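Local atomic coordinates of pollen-specific leucine-rich repeat extensin-like protein 1 (Arabidopsis thaliana, PDB entry 6TME), a protein that probably binds small secreted signalling peptides at the pollen cell wall through its leucine-rich-repeat domain, which precedes an extensin-like region in this family. Residues 122-127 with 146-151; 292-297 with 316-321; 205-210 with 225-230; 91-96 with 115-120; 164-169 with 187-192. One frame throughout, in Å; residues are numbered along the deposited sequence.

Contact 1 (122-127 with 146-151); sequences HVNSNR and DVSNNR. With SO4 (sulfate ion), chain H.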
# COMPACT_ATOMS: atom_id res chain seq x y z
N HIS A 122 -14.27 -3.29 6.17
CA HIS A 122 -13.30 -2.38 6.78
C HIS A 122 -13.16 -2.73 8.26
O HIS A 122 -14.10 -2.52 9.02
CB HIS A 122 -13.72 -0.92 6.62
CG HIS A 122 -13.88 -0.47 5.19
ND1 HIS A 122 -14.48 0.72 4.85
CD2 HIS A 122 -13.52 -1.06 4.02
CE1 HIS A 122 -14.49 0.85 3.54
NE2 HIS A 122 -13.92 -0.22 3.01
N VAL A 123 -12.00 -3.25 8.67
CA VAL A 123 -11.74 -3.48 10.09
C VAL A 123 -10.38 -2.93 10.49
O VAL A 123 -9.70 -3.50 11.34
CB VAL A 123 -11.89 -4.97 10.49
CG1 VAL A 123 -13.40 -5.43 10.38
CG2 VAL A 123 -11.02 -5.87 9.64
N ASN A 124 -10.00 -1.78 9.93
CA ASN A 124 -8.75 -1.13 10.30
C ASN A 124 -8.68 -0.86 11.80
O ASN A 124 -9.65 -0.41 12.41
CB ASN A 124 -8.55 0.18 9.56
CG ASN A 124 -7.36 1.00 10.15
OD1 ASN A 124 -7.52 1.73 11.12
ND2 ASN A 124 -6.18 0.84 9.57
N SER A 125 -7.49 -1.10 12.37
CA SER A 125 -7.18 -0.79 13.76
C SER A 125 -8.12 -1.51 14.72
O SER A 125 -8.79 -0.90 15.56
CB SER A 125 -7.20 0.73 14.01
OG SER A 125 -6.21 1.39 13.23
N ASN A 126 -8.18 -2.83 14.57
CA ASN A 126 -8.75 -3.70 15.59
C ASN A 126 -7.65 -4.63 16.07
O ASN A 126 -6.48 -4.50 15.69
CB ASN A 126 -9.95 -4.47 15.04
CG ASN A 126 -11.21 -3.61 14.99
OD1 ASN A 126 -11.94 -3.49 15.98
ND2 ASN A 126 -11.44 -2.99 13.84
N ARG A 127 -8.01 -5.58 16.92
CA ARG A 127 -7.03 -6.57 17.33
C ARG A 127 -7.49 -7.95 16.92
O ARG A 127 -7.52 -8.88 17.74
CB ARG A 127 -6.78 -6.48 18.84
CG ARG A 127 -6.01 -5.22 19.23
CD ARG A 127 -6.07 -4.97 20.72
NE ARG A 127 -7.47 -4.88 21.14
CZ ARG A 127 -7.86 -4.95 22.41
NH1 ARG A 127 -6.96 -5.12 23.35
NH2 ARG A 127 -9.16 -4.86 22.71
N ASP A 146 -10.07 -4.46 3.87
CA ASP A 146 -9.10 -3.67 4.62
C ASP A 146 -9.00 -4.32 6.00
O ASP A 146 -9.88 -4.12 6.84
CB ASP A 146 -9.51 -2.20 4.71
CG ASP A 146 -8.51 -1.34 5.50
OD1 ASP A 146 -7.40 -1.83 5.82
OD2 ASP A 146 -8.85 -0.17 5.81
N VAL A 147 -7.95 -5.12 6.19
CA VAL A 147 -7.63 -5.66 7.50
C VAL A 147 -6.37 -5.00 8.08
O VAL A 147 -5.71 -5.58 8.94
CB VAL A 147 -7.51 -7.19 7.45
CG1 VAL A 147 -8.92 -7.82 7.17
CG2 VAL A 147 -6.49 -7.65 6.41
N SER A 148 -6.05 -3.78 7.65
CA SER A 148 -4.83 -3.12 8.10
C SER A 148 -4.83 -2.91 9.61
O SER A 148 -5.87 -2.66 10.23
CB SER A 148 -4.67 -1.78 7.38
OG SER A 148 -5.75 -0.91 7.66
N ASN A 149 -3.64 -3.06 10.21
CA ASN A 149 -3.39 -2.73 11.62
C ASN A 149 -4.19 -3.63 12.56
O ASN A 149 -4.98 -3.18 13.39
CB ASN A 149 -3.65 -1.25 11.91
CG ASN A 149 -3.17 -0.86 13.28
OD1 ASN A 149 -2.30 -1.53 13.87
ND2 ASN A 149 -3.74 0.21 13.83
N ASN A 150 -3.96 -4.93 12.42
CA ASN A 150 -4.62 -5.92 13.26
C ASN A 150 -3.54 -6.86 13.80
O ASN A 150 -2.35 -6.52 13.86
CB ASN A 150 -5.71 -6.62 12.44
CG ASN A 150 -7.05 -5.93 12.57
OD1 ASN A 150 -7.74 -6.10 13.58
ND2 ASN A 150 -7.44 -5.15 11.56
N ARG A 151 -3.95 -8.06 14.19
CA ARG A 151 -3.03 -9.07 14.73
C ARG A 151 -3.06 -10.33 13.87
O ARG A 151 -2.94 -11.44 14.38
CB ARG A 151 -3.37 -9.39 16.18
CG ARG A 151 -3.33 -8.16 17.10
CD ARG A 151 -1.88 -7.79 17.37
NE ARG A 151 -1.75 -6.58 18.19
CZ ARG A 151 -1.41 -5.40 17.70
NH1 ARG A 151 -1.17 -5.26 16.39
NH2 ARG A 151 -1.30 -4.35 18.50
S SO4 H . -2.30 -4.85 21.39
O1 SO4 H . -2.43 -5.23 22.79
O2 SO4 H . -3.28 -3.87 20.94
O3 SO4 H . -2.42 -6.08 20.63
O4 SO4 H . -1.00 -4.22 21.20
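With CG anti to its backbone N (chi1 169°), Asn124 sends its amide across to Ser148, whose OG is set between its own N and carbonyl carbon (chi1 61°) to meet it. Asn124 ND2 gives a nearly straight bond to Ser148 OG (2.6 Å), which lies in the amide plane. The same hydroxyl donates to the syn lone pair of Asp146 OD1 (2.6 Å), the oxygen that also takes Ser148 N in an Asx turn. One residue on, Asn149 ND2 donates to Ser125 OG (2.8 Å), which donates to Asn124 OD1. Val123 O is gripped from opposite faces of its plane by Asn150 ND2 (2.8 Å) and Asn126 ND2 (3.1 Å), both well out of that plane. Val123 CG2 and Val147 CG1 lie side by side at 3.8 Å. At the outer end Arg151 NE reaches O3 of a sulfate (2.6 Å), probably from the crystallisation liquor. Asn126 OD1 is taken by the N-H of Ile104, and Asn150 OD1 by that of Phe128. Buried asparagine amides thus satisfy turn backbone groups of successive coils, the asparagine ladder of leucine-rich repeats, while Asn124, Ser125 and Asp146 also bond the chain of another protein.

Contact 2 (292-297 with 316-321); sequences NKFTGF and NFFNGE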
# COMPACT_ATOMS: atom_id res chain seq x y z
N ASN A 292 21.08 4.15 0.77
CA ASN A 292 21.40 3.07 -0.13
C ASN A 292 22.91 3.07 -0.31
O ASN A 292 23.65 3.61 0.52
CB ASN A 292 20.59 3.24 -1.42
CG ASN A 292 19.21 2.66 -1.30
OD1 ASN A 292 19.06 1.45 -1.14
ND2 ASN A 292 18.19 3.51 -1.35
N LYS A 293 23.38 2.48 -1.40
CA LYS A 293 24.81 2.49 -1.71
C LYS A 293 25.04 3.01 -3.12
O LYS A 293 25.94 2.55 -3.83
CB LYS A 293 25.41 1.10 -1.54
CG LYS A 293 25.86 0.84 -0.13
CD LYS A 293 25.14 -0.33 0.51
CE LYS A 293 25.52 -1.63 -0.15
NZ LYS A 293 24.92 -2.76 0.60
N PHE A 294 24.22 3.97 -3.55
CA PHE A 294 24.40 4.54 -4.88
C PHE A 294 25.71 5.30 -4.97
O PHE A 294 26.19 5.90 -4.00
CB PHE A 294 23.28 5.50 -5.23
CG PHE A 294 21.95 4.86 -5.36
CD1 PHE A 294 21.67 3.99 -6.41
CD2 PHE A 294 20.94 5.15 -4.44
CE1 PHE A 294 20.42 3.39 -6.53
CE2 PHE A 294 19.70 4.55 -4.56
CZ PHE A 294 19.43 3.68 -5.61
N THR A 295 26.26 5.32 -6.18
CA THR A 295 27.49 6.03 -6.46
C THR A 295 27.30 6.89 -7.70
O THR A 295 26.32 6.74 -8.45
CB THR A 295 28.66 5.07 -6.67
OG1 THR A 295 28.31 4.09 -7.65
CG2 THR A 295 28.99 4.36 -5.36
N GLY A 296 28.24 7.81 -7.90
CA GLY A 296 28.29 8.56 -9.14
C GLY A 296 27.68 9.94 -9.05
O GLY A 296 27.69 10.58 -7.99
N PHE A 297 27.14 10.38 -10.17
CA PHE A 297 26.72 11.76 -10.36
C PHE A 297 25.20 11.87 -10.29
O PHE A 297 24.49 10.98 -10.75
CB PHE A 297 27.24 12.29 -11.71
CG PHE A 297 27.75 13.68 -11.65
CD1 PHE A 297 29.04 13.94 -11.21
CD2 PHE A 297 26.93 14.75 -12.00
CE1 PHE A 297 29.51 15.24 -11.14
CE2 PHE A 297 27.39 16.05 -11.93
CZ PHE A 297 28.68 16.30 -11.49
N ASN A 316 24.27 8.07 0.78
CA ASN A 316 24.70 7.26 -0.36
C ASN A 316 26.19 7.51 -0.56
O ASN A 316 26.90 7.97 0.35
CB ASN A 316 23.83 7.58 -1.58
CG ASN A 316 22.46 6.93 -1.48
OD1 ASN A 316 22.35 5.70 -1.54
ND2 ASN A 316 21.41 7.73 -1.28
N PHE A 317 26.70 7.21 -1.75
CA PHE A 317 28.10 7.56 -2.05
C PHE A 317 28.20 8.35 -3.34
O PHE A 317 29.09 8.10 -4.18
CB PHE A 317 28.99 6.32 -2.14
CG PHE A 317 28.96 5.45 -0.92
CD1 PHE A 317 29.93 5.57 0.05
CD2 PHE A 317 27.96 4.51 -0.75
CE1 PHE A 317 29.92 4.77 1.16
CE2 PHE A 317 27.94 3.70 0.36
CZ PHE A 317 28.94 3.84 1.33
N PHE A 318 27.31 9.31 -3.56
CA PHE A 318 27.44 10.19 -4.71
C PHE A 318 28.69 11.06 -4.55
O PHE A 318 28.97 11.59 -3.46
CB PHE A 318 26.18 11.05 -4.87
CG PHE A 318 24.91 10.24 -5.13
CD1 PHE A 318 24.72 9.60 -6.35
CD2 PHE A 318 23.92 10.15 -4.17
CE1 PHE A 318 23.55 8.86 -6.59
CE2 PHE A 318 22.76 9.41 -4.40
CZ PHE A 318 22.57 8.78 -5.61
N ASN A 319 29.48 11.16 -5.62
CA ASN A 319 30.69 11.98 -5.60
C ASN A 319 30.58 13.22 -6.48
O ASN A 319 31.55 13.96 -6.59
CB ASN A 319 31.92 11.15 -6.00
CG ASN A 319 31.86 10.63 -7.45
OD1 ASN A 319 30.86 10.77 -8.15
ND2 ASN A 319 32.96 10.04 -7.89
N GLY A 320 29.42 13.47 -7.09
CA GLY A 320 29.19 14.70 -7.82
C GLY A 320 27.71 15.01 -7.89
O GLY A 320 26.86 14.10 -7.86
N GLU A 321 27.39 16.30 -7.98
CA GLU A 321 26.00 16.69 -8.18
C GLU A 321 25.95 17.96 -9.01
O GLU A 321 26.82 18.83 -8.89
CB GLU A 321 25.25 16.92 -6.86
CG GLU A 321 25.83 17.97 -5.95
CD GLU A 321 25.04 18.11 -4.65
OE1 GLU A 321 23.96 17.48 -4.53
OE2 GLU A 321 25.47 18.85 -3.74
O HOH W 1 30.52 8.14 -6.42
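Phe294 O accepts from Phe317 N (2.7 Å) and Gly296 O from Asn319 N (3.0 Å), as the two segments run parallel and end in a bridge between Phe297 and Gly320. Midway a water fills in for direct bonding, accepting from Gly296 N and donating to Phe317 O. Asn316 lies alongside Phe294, amide and ring planes 49° apart, and its OD1 takes Phe294 N (3.2 Å), the donor tilted from the carbonyl plane. Its ND2 serves Phe313 O and Phe289 O, so the one amide links three backbone groups. An alanine here would probably leave the Phe294 N-H and the carbonyls of Phe313 and Phe289 without this shared partner and free the turn to shift. Phe318 lies beside Phe294, with CZ 3.4 Å from Phe294 CB; Phe294 C sits over one face of the Phe318 ring, and Gly296 O lies at its edge in plane. Phe317 presents its ring edge to the other segment, CE2 touching Lys293 CG at 3.6 Å, and Lys349 makes a cation-pi contact with the ring. Phe297 lays one face on the backbone, Gly320 C lying 3.6 Å above the plane over the ring centre. A CB on Gly320 would run into Phe297 CE1, and at the positive phi of Gly296 (100°) a CB would be jammed against the carbonyl O of Thr295. The phenylalanines supply most of the apolar contact, while the Asn316 amide and a water serve backbone polar groups between neighbouring coils of the leucine-rich-repeat solenoid.

Contact 3 (205-210 with 225-230); sequences ETIGKS and CIPKTI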
# COMPACT_ATOMS: atom_id res chain seq x y z
N GLU A 205 8.31 -11.36 -10.52
CA GLU A 205 8.46 -10.90 -11.89
C GLU A 205 7.13 -10.43 -12.49
O GLU A 205 7.14 -9.70 -13.48
CB GLU A 205 9.05 -12.02 -12.75
CG GLU A 205 10.50 -12.36 -12.40
CD GLU A 205 11.47 -11.27 -12.84
OE1 GLU A 205 11.12 -10.50 -13.77
OE2 GLU A 205 12.58 -11.19 -12.26
N THR A 206 6.01 -10.84 -11.90
CA THR A 206 4.69 -10.50 -12.41
C THR A 206 4.29 -9.06 -12.13
O THR A 206 3.24 -8.62 -12.63
CB THR A 206 3.65 -11.41 -11.79
OG1 THR A 206 3.84 -11.38 -10.37
CG2 THR A 206 3.82 -12.84 -12.29
N ILE A 207 5.07 -8.32 -11.33
CA ILE A 207 4.69 -6.97 -10.95
C ILE A 207 4.30 -6.11 -12.16
O ILE A 207 3.42 -5.25 -12.06
CB ILE A 207 5.81 -6.32 -10.14
CG1 ILE A 207 5.31 -5.03 -9.50
CG2 ILE A 207 7.04 -6.04 -11.03
CD1 ILE A 207 6.31 -4.43 -8.57
N GLY A 208 4.94 -6.35 -13.32
CA GLY A 208 4.61 -5.56 -14.50
C GLY A 208 3.20 -5.75 -15.00
O GLY A 208 2.72 -4.94 -15.81
N LYS A 209 2.53 -6.82 -14.56
CA LYS A 209 1.14 -7.04 -14.95
C LYS A 209 0.17 -6.17 -14.17
O LYS A 209 -0.96 -5.98 -14.63
CB LYS A 209 0.75 -8.52 -14.78
CG LYS A 209 1.52 -9.52 -15.66
CD LYS A 209 1.06 -9.47 -17.11
CE LYS A 209 1.68 -10.59 -17.94
NZ LYS A 209 1.41 -10.40 -19.40
N SER A 210 0.58 -5.60 -13.04
CA SER A 210 -0.38 -4.94 -12.17
C SER A 210 -0.93 -3.68 -12.82
O SER A 210 -0.24 -2.97 -13.55
CB SER A 210 0.23 -4.61 -10.80
OG SER A 210 0.80 -3.31 -10.77
N CYS A 225 16.53 -7.92 -6.49
CA CYS A 225 16.49 -6.77 -7.38
C CYS A 225 15.04 -6.34 -7.61
O CYS A 225 14.10 -7.11 -7.43
CB CYS A 225 17.16 -7.10 -8.72
SG CYS A 225 18.96 -7.58 -8.67
N ILE A 226 14.88 -5.08 -8.02
CA ILE A 226 13.61 -4.67 -8.61
C ILE A 226 13.51 -5.27 -10.01
O ILE A 226 14.44 -5.11 -10.81
CB ILE A 226 13.50 -3.15 -8.67
CG1 ILE A 226 13.58 -2.55 -7.27
CG2 ILE A 226 12.23 -2.74 -9.38
CD1 ILE A 226 13.70 -1.03 -7.31
N PRO A 227 12.42 -5.96 -10.36
CA PRO A 227 12.36 -6.63 -11.68
C PRO A 227 12.32 -5.63 -12.83
O PRO A 227 11.72 -4.55 -12.72
CB PRO A 227 11.07 -7.45 -11.60
CG PRO A 227 10.80 -7.61 -10.14
CD PRO A 227 11.30 -6.34 -9.49
N LYS A 228 12.96 -6.00 -13.95
CA LYS A 228 12.96 -5.16 -15.15
C LYS A 228 11.55 -4.90 -15.67
O LYS A 228 11.34 -3.90 -16.37
CB LYS A 228 13.80 -5.81 -16.26
CG LYS A 228 15.30 -5.57 -16.19
N THR A 229 10.58 -5.78 -15.36
CA THR A 229 9.18 -5.64 -15.76
C THR A 229 8.46 -4.48 -15.08
O THR A 229 7.34 -4.16 -15.48
CB THR A 229 8.40 -6.94 -15.48
OG1 THR A 229 8.69 -7.40 -14.15
CG2 THR A 229 8.78 -8.04 -16.46
N ILE A 230 9.07 -3.85 -14.07
CA ILE A 230 8.43 -2.71 -13.41
C ILE A 230 8.02 -1.64 -14.42
O ILE A 230 7.06 -0.89 -14.19
CB ILE A 230 9.37 -2.13 -12.35
CG1 ILE A 230 8.60 -1.12 -11.50
CG2 ILE A 230 10.60 -1.45 -13.01
CD1 ILE A 230 9.20 -0.89 -10.15
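Thr229 and Glu205 cross at about a right angle, and it is the glutamate backbone that receives the bond: Thr229 OG1 donates to Glu205 O (2.9 Å), tilted 31° from the carbonyl plane. The hydroxyl gets there because OG1 stands between the threonine N and carbonyl carbon (chi1 47°). The Glu205 side chain, bent at chi2, passes obliquely across Pro227, with OE1 3.7 Å from Pro227 CB, a van der Waals contact at the exposed margin. On the buried side Ile207 also runs at about a right angle to Pro227, meeting Pro227 CG with its CG2 branch (4.2 Å). That methyl lies 3.8 Å from Thr229 OG1 as well, so the one methyl touches both proline and threonine. Gly208 CA comes 3.2 Å from Thr229 O; a CB here would strike that oxygen. Each segment carries a short 3-10 turn, 207-209 and 228-230, and the contact sets the two turns against one another. Thr206 OG1 ties back to Pro182 O, while Ile226 packs forward on Leu250. The segments follow the adjacent parallel strands 198-201 and 221-224 and lead on to strands 214-216 and 238-240, consistent with the stacked Ile-Pro-containing turns of plant-type leucine-rich repeats.

Contact 4 (91-96 with 115-120); sequences VLVVAG and LTDVAL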
# COMPACT_ATOMS: atom_id res chain seq x y z
N VAL A 91 -34.97 -6.55 -2.55
CA VAL A 91 -34.40 -7.42 -1.52
C VAL A 91 -33.34 -6.65 -0.72
O VAL A 91 -32.54 -5.89 -1.28
CB VAL A 91 -33.81 -8.69 -2.16
CG1 VAL A 91 -33.09 -9.53 -1.09
CG2 VAL A 91 -34.94 -9.47 -2.84
N LEU A 92 -33.36 -6.85 0.60
CA LEU A 92 -32.44 -6.24 1.55
C LEU A 92 -31.32 -7.22 1.85
O LEU A 92 -31.59 -8.38 2.16
CB LEU A 92 -33.17 -5.89 2.85
CG LEU A 92 -32.41 -5.08 3.91
CD1 LEU A 92 -32.09 -3.68 3.39
CD2 LEU A 92 -33.20 -5.01 5.21
N VAL A 93 -30.06 -6.74 1.77
CA VAL A 93 -28.88 -7.58 2.02
C VAL A 93 -27.88 -6.82 2.88
O VAL A 93 -27.86 -5.58 2.91
CB VAL A 93 -28.18 -8.04 0.71
CG1 VAL A 93 -29.16 -8.75 -0.23
CG2 VAL A 93 -27.48 -6.87 0.01
N VAL A 94 -27.05 -7.57 3.60
CA VAL A 94 -25.90 -7.02 4.31
C VAL A 94 -24.77 -6.88 3.29
O VAL A 94 -24.22 -7.88 2.81
CB VAL A 94 -25.48 -7.89 5.50
CG1 VAL A 94 -24.14 -7.41 6.08
CG2 VAL A 94 -26.55 -7.89 6.59
N ALA A 95 -24.41 -5.65 2.97
CA ALA A 95 -23.49 -5.35 1.88
C ALA A 95 -22.16 -4.86 2.38
O ALA A 95 -21.18 -4.83 1.61
CB ALA A 95 -24.08 -4.30 0.93
N GLY A 96 -22.09 -4.46 3.65
CA GLY A 96 -20.90 -3.84 4.16
C GLY A 96 -20.71 -4.08 5.64
O GLY A 96 -21.68 -4.16 6.41
N LEU A 115 -21.80 -14.35 4.89
CA LEU A 115 -22.14 -12.98 4.50
C LEU A 115 -21.94 -12.77 2.99
O LEU A 115 -21.14 -11.93 2.55
CB LEU A 115 -21.31 -11.99 5.30
CG LEU A 115 -21.64 -12.02 6.79
CD1 LEU A 115 -20.63 -11.21 7.62
CD2 LEU A 115 -23.06 -11.52 7.00
N THR A 116 -22.69 -13.54 2.20
CA THR A 116 -22.34 -13.67 0.79
C THR A 116 -22.63 -12.42 -0.03
O THR A 116 -22.23 -12.36 -1.19
CB THR A 116 -23.07 -14.85 0.14
OG1 THR A 116 -24.47 -14.74 0.38
CG2 THR A 116 -22.56 -16.20 0.67
N ASP A 117 -23.29 -11.42 0.54
CA ASP A 117 -23.53 -10.19 -0.19
C ASP A 117 -22.53 -9.09 0.14
O ASP A 117 -22.63 -8.00 -0.42
CB ASP A 117 -24.97 -9.70 0.08
CG ASP A 117 -26.01 -10.74 -0.32
OD1 ASP A 117 -25.95 -11.22 -1.47
OD2 ASP A 117 -26.86 -11.12 0.54
N VAL A 118 -21.59 -9.34 1.05
CA VAL A 118 -20.70 -8.28 1.49
C VAL A 118 -19.70 -7.95 0.38
O VAL A 118 -19.08 -8.84 -0.21
CB VAL A 118 -19.98 -8.67 2.78
CG1 VAL A 118 -18.79 -7.78 3.02
CG2 VAL A 118 -20.93 -8.57 3.94
N ALA A 119 -19.58 -6.67 0.06
CA ALA A 119 -18.58 -6.17 -0.86
C ALA A 119 -17.61 -5.22 -0.20
O ALA A 119 -16.54 -4.95 -0.77
CB ALA A 119 -19.25 -5.46 -2.05
N LEU A 120 -17.93 -4.73 0.98
CA LEU A 120 -17.09 -3.79 1.69
C LEU A 120 -16.79 -4.37 3.06
O LEU A 120 -17.72 -4.72 3.80
CB LEU A 120 -17.78 -2.44 1.79
CG LEU A 120 -17.10 -1.26 2.47
CD1 LEU A 120 -17.66 -0.05 1.78
CD2 LEU A 120 -17.39 -1.22 3.99
O HOH W 2 -27.28 -10.44 3.17
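Ala95 O is gripped by two successive backbone N-H groups, that of Ala119 at 2.9 Å, standing 36° above the carbonyl plane, and, weakly, that of Leu120 at 3.3 Å. Beyond this point Gly96 pairs with Leu120 as a parallel bridge. Earlier in the strand a water takes the place of direct pairing: it accepts from Val94 N (2.9 Å) and donates to Asp117 OD2 (2.7 Å). Val93 crosses Asp117 at about a right angle, its CG1 methyl 3.4 Å from Asp117 OD2 and its CG2 3.8 Å from Asp117 CB. Asp117 CG, anti to the carbonyl carbon (chi1 -58°), is set against this valine; OD1 has a long, weak ion pair with Arg43. An alanine in place of Val93 would probably open a gap beside the Asp117 carboxylate and let it turn more freely. Val94 and Val118 lie side by side, CG1 to CG2 at 4.0 Å, and Val94 CG1 also meets Leu115 CD2 (4.3 Å), with Ala47 of helix 43-56 against both Val94 and Leu115. Aromatic side chains of the chain of another protein bond Asp117 O and pack on Val93. Leu115 to Val118 form a type I turn, and Ala95 with Gly96 makes a classic beta bulge opposite Phe81; this is the N-terminal cap of a leucine-rich-repeat domain, its antiparallel pair 80-85 and 92-98 handing over to the parallel repeat strand 120-122.

Contact 5 (164-169 with 187-192); sequences PSLKFL and KDLDAI. With SO4 (sulfate ion), chain I.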
# COMPACT_ATOMS: atom_id res chain seq x y z
N PRO A 164 -13.35 -12.27 -7.63
CA PRO A 164 -13.27 -11.74 -9.02
C PRO A 164 -13.52 -10.24 -9.16
O PRO A 164 -13.29 -9.70 -10.24
CB PRO A 164 -14.35 -12.54 -9.76
CG PRO A 164 -15.38 -12.89 -8.65
CD PRO A 164 -14.54 -13.11 -7.41
N SER A 165 -13.98 -9.55 -8.12
CA SER A 165 -14.28 -8.14 -8.21
C SER A 165 -13.37 -7.32 -7.31
O SER A 165 -13.64 -6.14 -7.07
CB SER A 165 -15.76 -7.91 -7.84
OG SER A 165 -16.61 -8.14 -8.96
N LEU A 166 -12.31 -7.93 -6.80
CA LEU A 166 -11.46 -7.27 -5.82
C LEU A 166 -10.67 -6.11 -6.43
O LEU A 166 -9.99 -6.25 -7.46
CB LEU A 166 -10.53 -8.30 -5.21
CG LEU A 166 -9.53 -7.71 -4.21
CD1 LEU A 166 -10.26 -7.11 -3.06
CD2 LEU A 166 -8.54 -8.75 -3.74
N LYS A 167 -10.75 -4.96 -5.78
CA LYS A 167 -10.14 -3.73 -6.24
C LYS A 167 -9.17 -3.12 -5.24
O LYS A 167 -8.21 -2.47 -5.64
CB LYS A 167 -11.23 -2.69 -6.57
CG LYS A 167 -10.65 -1.34 -7.00
CD LYS A 167 -11.67 -0.43 -7.60
CE LYS A 167 -11.01 0.56 -8.55
NZ LYS A 167 -11.95 1.62 -8.95
N PHE A 168 -9.40 -3.31 -3.95
CA PHE A 168 -8.66 -2.66 -2.88
C PHE A 168 -8.34 -3.74 -1.86
O PHE A 168 -9.25 -4.37 -1.30
CB PHE A 168 -9.49 -1.55 -2.25
CG PHE A 168 -8.77 -0.74 -1.19
CD1 PHE A 168 -8.58 -1.24 0.09
CD2 PHE A 168 -8.34 0.55 -1.47
CE1 PHE A 168 -7.95 -0.46 1.05
CE2 PHE A 168 -7.73 1.31 -0.53
CZ PHE A 168 -7.53 0.81 0.73
N LEU A 169 -7.05 -3.97 -1.65
CA LEU A 169 -6.56 -4.96 -0.70
C LEU A 169 -5.58 -4.25 0.22
O LEU A 169 -4.51 -3.82 -0.24
CB LEU A 169 -5.90 -6.12 -1.42
CG LEU A 169 -5.37 -7.28 -0.56
CD1 LEU A 169 -6.42 -7.78 0.40
CD2 LEU A 169 -4.88 -8.43 -1.45
N LYS A 187 -4.42 -10.06 -10.57
CA LYS A 187 -5.73 -9.47 -10.29
C LYS A 187 -5.74 -8.01 -10.75
O LYS A 187 -4.70 -7.35 -10.83
CB LYS A 187 -6.05 -9.53 -8.80
CG LYS A 187 -5.77 -10.86 -8.11
CD LYS A 187 -6.89 -11.84 -8.35
CE LYS A 187 -8.15 -11.46 -7.59
NZ LYS A 187 -9.35 -12.00 -8.28
N ASP A 188 -6.93 -7.49 -11.06
CA ASP A 188 -7.01 -6.07 -11.44
C ASP A 188 -7.24 -5.18 -10.21
O ASP A 188 -8.20 -4.44 -10.08
CB ASP A 188 -8.04 -5.85 -12.54
CG ASP A 188 -9.49 -6.07 -12.10
OD1 ASP A 188 -10.36 -6.02 -13.00
OD2 ASP A 188 -9.78 -6.30 -10.91
N LEU A 189 -6.29 -5.26 -9.28
CA LEU A 189 -6.32 -4.41 -8.11
C LEU A 189 -5.95 -2.98 -8.49
O LEU A 189 -5.10 -2.74 -9.36
CB LEU A 189 -5.34 -4.94 -7.04
CG LEU A 189 -5.86 -6.17 -6.30
CD1 LEU A 189 -4.73 -6.87 -5.60
CD2 LEU A 189 -6.88 -5.73 -5.28
N ASP A 190 -6.64 -2.02 -7.88
CA ASP A 190 -6.25 -0.63 -7.98
C ASP A 190 -5.25 -0.25 -6.90
O ASP A 190 -4.45 0.66 -7.09
CB ASP A 190 -7.49 0.28 -7.89
CG ASP A 190 -7.15 1.75 -7.63
OD1 ASP A 190 -6.53 2.40 -8.50
OD2 ASP A 190 -7.51 2.25 -6.54
N ALA A 191 -5.26 -0.95 -5.77
CA ALA A 191 -4.46 -0.56 -4.62
C ALA A 191 -4.05 -1.81 -3.86
O ALA A 191 -4.90 -2.65 -3.54
CB ALA A 191 -5.24 0.39 -3.70
N ILE A 192 -2.75 -1.93 -3.58
CA ILE A 192 -2.16 -3.07 -2.89
C ILE A 192 -1.26 -2.50 -1.79
O ILE A 192 -0.20 -1.93 -2.08
CB ILE A 192 -1.36 -3.98 -3.85
CG1 ILE A 192 -2.16 -4.28 -5.11
CG2 ILE A 192 -0.94 -5.29 -3.17
CD1 ILE A 192 -1.35 -4.87 -6.25
S SO4 I . -14.93 0.14 -10.77
O1 SO4 I . -14.14 1.18 -10.10
O2 SO4 I . -16.16 -0.11 -10.03
O3 SO4 I . -15.26 0.58 -12.13
O4 SO4 I . -14.14 -1.08 -10.83
O HOH W 3 -9.76 -8.29 -9.25
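Two neighbouring parallel strands, 168-170 and 191-193, and the loops leading into them join here by backbone bonds on one level and leucine packing beneath. Lys167 O takes Asp190 N at 2.8 Å, in the carbonyl plane and on a lone pair, and weakly also Ala191 N. Leu169 N donates to Ala191 O (3.2 Å, nearly straight). Leu189 fills the inner side: its CD2 methyl touches Leu166 CG at 3.5 Å and Leu169 CB at 4.0 Å, and it also touches Lys167 C. Leu166 and Leu169, with Leu189 and Ile192 one coil on, are the inward-pointing residues of the leucine-rich-repeat LxxL pattern, whose two middle residues stay outside that row. On the other face of the strand Phe168 CD2 lies 3.8 Å from Ala191 CB, and the Phe168 ring meets an aromatic side chain of another protein edge-to-face. Lys167, its CG anti to the backbone N (chi1 177°) and its chain extended beyond, passes obliquely over Asp190, CE 3.6 Å from Asp190 CB. Lys167 NZ bonds O1 of a sulfate (2.5 Å), probably from the crystallisation liquor, and the backbone of the other protein; it remains 5.1 Å from Asp190 OD2, an attraction probably only long-range. Asp190 OD1 is held by Ser213 OG, and OD2 accepts from the other protein. A water donates to both Leu166 O and Asp188 OD2, the latter in a poorly ordered side chain.

Contacts 4, 1, 5, 3 and 2 follow one another along the chain. Contacts 1 and 4 adjoin in sequence, their centres 20 Å apart, and the centre of contact 5 lies 18 Å from the centre of each. These three are touched by the chain of another protein, which is consistent with their forming parts of one binding surface: contact 4 gives the cap end, contact 1 the turns after the strands, contact 5 the strands themselves. Contact 3, its centre 17 Å from that of contact 5, and contact 2, its centre 25 Å from that of contact 3, are not touched by that chain. The centres of contacts 2 and 4 are 54 Å apart.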